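PDB 2R9Q: 2'-deoxycytidine 5'-triphosphate deaminase from Agrobacterium tumefaciens, which probably catalyses the hydrolytic deamination of dCTP to dUTP, releasing ammonia and so supplying the precursor for thymidine nucleotide synthesis. Local coordinates for residues Asp105-Ala110 / Arg167-His172. Residues are numbered along the deposited sequence; the frame is centred on the assembly and turned at random.
Sequences DMSASA and RFRIGH
Ser107 and Arg169 face each other as a hydrogen-bonded pair of two antiparallel strands: Ser107 N gives its hydrogen to Arg169 O at 3.1 Å, and Arg169 N returns one to Ser107 O at 3.0 Å. Two residues on, Ser109 and Arg167 form a second hydrogen-bonded pair, with Arg167 N 2.9 Å from Ser109 O.

The Arg169 side chain is worth following outward. Its CB leaves on the same face as Ser107 and Ser109, and chi1 of 60° sets CG between the backbone N and the carbonyl carbon, where it lies 3.6 Å from Ser107 OG. CD continues past that hydroxyl at a longer distance. The chain then bends at chi3, and the guanidinium ends up beside strand 106-112 rather than leading away from it. NE forms a salt bridge with Glu338, while NH1 reaches Ser109 OG at 3.1 Å, with that oxygen 18° out of the guanidinium plane. NH1 also donates to a water that is hydrogen-bonded to Ser107 OG, so one nitrogen links both serines, one directly and one through solvent.

The opposite face is apolar. Ala108 CB sits 3.7 Å from Phe168 CD1, approaching the ring obliquely, and Met106 SD makes a Met-aromatic contact 5.4 Å from the ring centroid, again oblique. Just before the strand, exposed Asp105 turns its carboxylate OD2 against Ile170 CG2.

Helix 15-23 packs on this apolar side, Leu21 touching Met106 and Ile18 touching Phe168. In the sheet, strand 135-136 adjoins 106-112, and backbone hydrogen bonds from Phe168 to Leu13 and from Ile170 to Gly11 flank the other edge of strand 162-170. Across the serine-arginine face comes strand 296-297 of the C-terminal domain, with Phe296 against Ser109 and Arg167, so this dUTPase-like sheet meets the second domain here.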
loop_
_atom_site.group_PDB
_atom_site.type_symbol
_atom_site.label_atom_id
_atom_site.label_comp_id
_atom_site.label_asym_id
_atom_site.label_seq_id
_atom_site.Cartn_x
_atom_site.Cartn_y
_atom_site.Cartn_z
ATOM N N ASP B 105 -43.884 9.187 -14.225
ATOM C CA ASP B 105 -43.182 9.006 -15.523
ATOM C C ASP B 105 -41.722 9.534 -15.554
ATOM O O ASP B 105 -41.011 9.377 -16.552
ATOM C CB ASP B 105 -44.004 9.625 -16.676
ATOM C CG ASP B 105 -44.132 11.153 -16.590
ATOM O OD1 ASP B 105 -44.332 11.719 -15.487
ATOM O OD2 ASP B 105 -44.057 11.796 -17.660
ATOM N N MET B 106 -41.311 10.157 -14.450
ATOM C CA MET B 106 -40.028 10.825 -14.321
ATOM C C MET B 106 -39.111 10.009 -13.419
ATOM O O MET B 106 -39.483 9.633 -12.307
ATOM C CB MET B 106 -40.214 12.233 -13.743
ATOM C CG MET B 106 -38.962 13.101 -13.765
ATOM S SD MET B 106 -39.178 14.749 -13.072
ATOM C CE MET B 106 -40.459 15.403 -14.181
ATOM N N SER B 107 -37.925 9.730 -13.950
ATOM C CA SER B 107 -36.836 9.093 -13.225
ATOM C C SER B 107 -35.603 10.004 -13.180
ATOM O O SER B 107 -35.602 11.094 -13.742
ATOM C CB SER B 107 -36.482 7.746 -13.875
ATOM O OG SER B 107 -35.800 7.908 -15.102
ATOM N N ALA B 108 -34.562 9.568 -12.484
ATOM C CA ALA B 108 -33.301 10.288 -12.517
ATOM C C ALA B 108 -32.057 9.416 -12.310
ATOM O O ALA B 108 -32.130 8.316 -11.790
ATOM C CB ALA B 108 -33.334 11.477 -11.563
ATOM N N SER B 109 -30.919 9.920 -12.781
ATOM C CA SER B 109 -29.614 9.335 -12.466
ATOM C C SER B 109 -28.600 10.387 -11.876
ATOM O O SER B 109 -28.779 11.573 -12.015
ATOM C CB SER B 109 -29.068 8.596 -13.694
ATOM O OG SER B 109 -28.688 9.471 -14.726
ATOM N N ALA B 110 -27.556 9.905 -11.209
ATOM C CA ALA B 110 -26.535 10.752 -10.578
ATOM C C ALA B 110 -25.117 10.399 -11.058
ATOM O O ALA B 110 -24.820 9.253 -11.413
ATOM C CB ALA B 110 -26.639 10.678 -9.060
ATOM N N ARG B 167 -29.503 14.251 -12.894
ATOM C CA ARG B 167 -30.176 14.551 -14.162
ATOM C C ARG B 167 -31.539 13.860 -14.184
ATOM O O ARG B 167 -31.641 12.676 -13.904
ATOM C CB ARG B 167 -29.309 14.067 -15.321
ATOM C CG ARG B 167 -29.916 14.152 -16.714
ATOM C CD ARG B 167 -28.844 13.969 -17.773
ATOM N NE ARG B 167 -27.918 15.114 -17.870
ATOM C CZ ARG B 167 -26.915 15.201 -18.734
ATOM N NH1 ARG B 167 -26.666 14.213 -19.564
ATOM N NH2 ARG B 167 -26.144 16.279 -18.762
ATOM N N PHE B 168 -32.579 14.619 -14.501
ATOM C CA PHE B 168 -33.963 14.105 -14.571
ATOM C C PHE B 168 -34.384 13.853 -15.998
ATOM O O PHE B 168 -33.991 14.583 -16.897
ATOM C CB PHE B 168 -34.946 15.084 -13.929
ATOM C CG PHE B 168 -34.579 15.479 -12.539
ATOM C CD1 PHE B 168 -35.065 14.784 -11.465
ATOM C CD2 PHE B 168 -33.736 16.555 -12.312
ATOM C CE1 PHE B 168 -34.713 15.125 -10.199
ATOM C CE2 PHE B 168 -33.393 16.912 -11.046
ATOM C CZ PHE B 168 -33.881 16.199 -9.985
ATOM N N ARG B 169 -35.189 12.810 -16.198
ATOM C CA ARG B 169 -35.662 12.444 -17.533
ATOM C C ARG B 169 -37.054 11.770 -17.596
ATOM O O ARG B 169 -37.511 11.158 -16.628
ATOM C CB ARG B 169 -34.620 11.544 -18.189
ATOM C CG ARG B 169 -34.362 10.266 -17.440
ATOM C CD ARG B 169 -33.442 9.351 -18.203
ATOM N NE ARG B 169 -32.147 9.935 -18.539
ATOM C CZ ARG B 169 -31.148 10.137 -17.679
ATOM N NH1 ARG B 169 -31.276 9.877 -16.383
ATOM N NH2 ARG B 169 -30.013 10.639 -18.123
ATOM N N ILE B 170 -37.726 11.906 -18.738
ATOM C CA ILE B 170 -38.925 11.103 -19.040
ATOM C C ILE B 170 -38.580 10.173 -20.191
ATOM O O ILE B 170 -38.215 10.614 -21.258
ATOM C CB ILE B 170 -40.175 11.963 -19.333
ATOM C CG1 ILE B 170 -40.475 12.870 -18.117
ATOM C CG2 ILE B 170 -41.405 11.060 -19.635
ATOM C CD1 ILE B 170 -40.975 14.253 -18.453
ATOM N N GLY B 171 -38.656 8.871 -19.921
ATOM C CA GLY B 171 -38.133 7.841 -20.816
ATOM C C GLY B 171 -36.615 7.857 -20.928
ATOM O O GLY B 171 -35.906 8.360 -20.061
ATOM N N HIS B 172 -36.125 7.295 -22.023
ATOM C CA HIS B 172 -34.707 7.197 -22.272
ATOM C C HIS B 172 -34.455 7.480 -23.741
ATOM O O HIS B 172 -34.276 6.565 -24.520
ATOM C CB HIS B 172 -34.220 5.806 -21.856
ATOM C CG HIS B 172 -32.798 5.768 -21.397
ATOM N ND1 HIS B 172 -32.047 4.610 -21.415
ATOM C CD2 HIS B 172 -31.984 6.741 -20.921
ATOM C CE1 HIS B 172 -30.837 4.871 -20.954
ATOM N NE2 HIS B 172 -30.772 6.156 -20.646
HETATM O O HOH W 1 -32.988 7.789 -15.070
#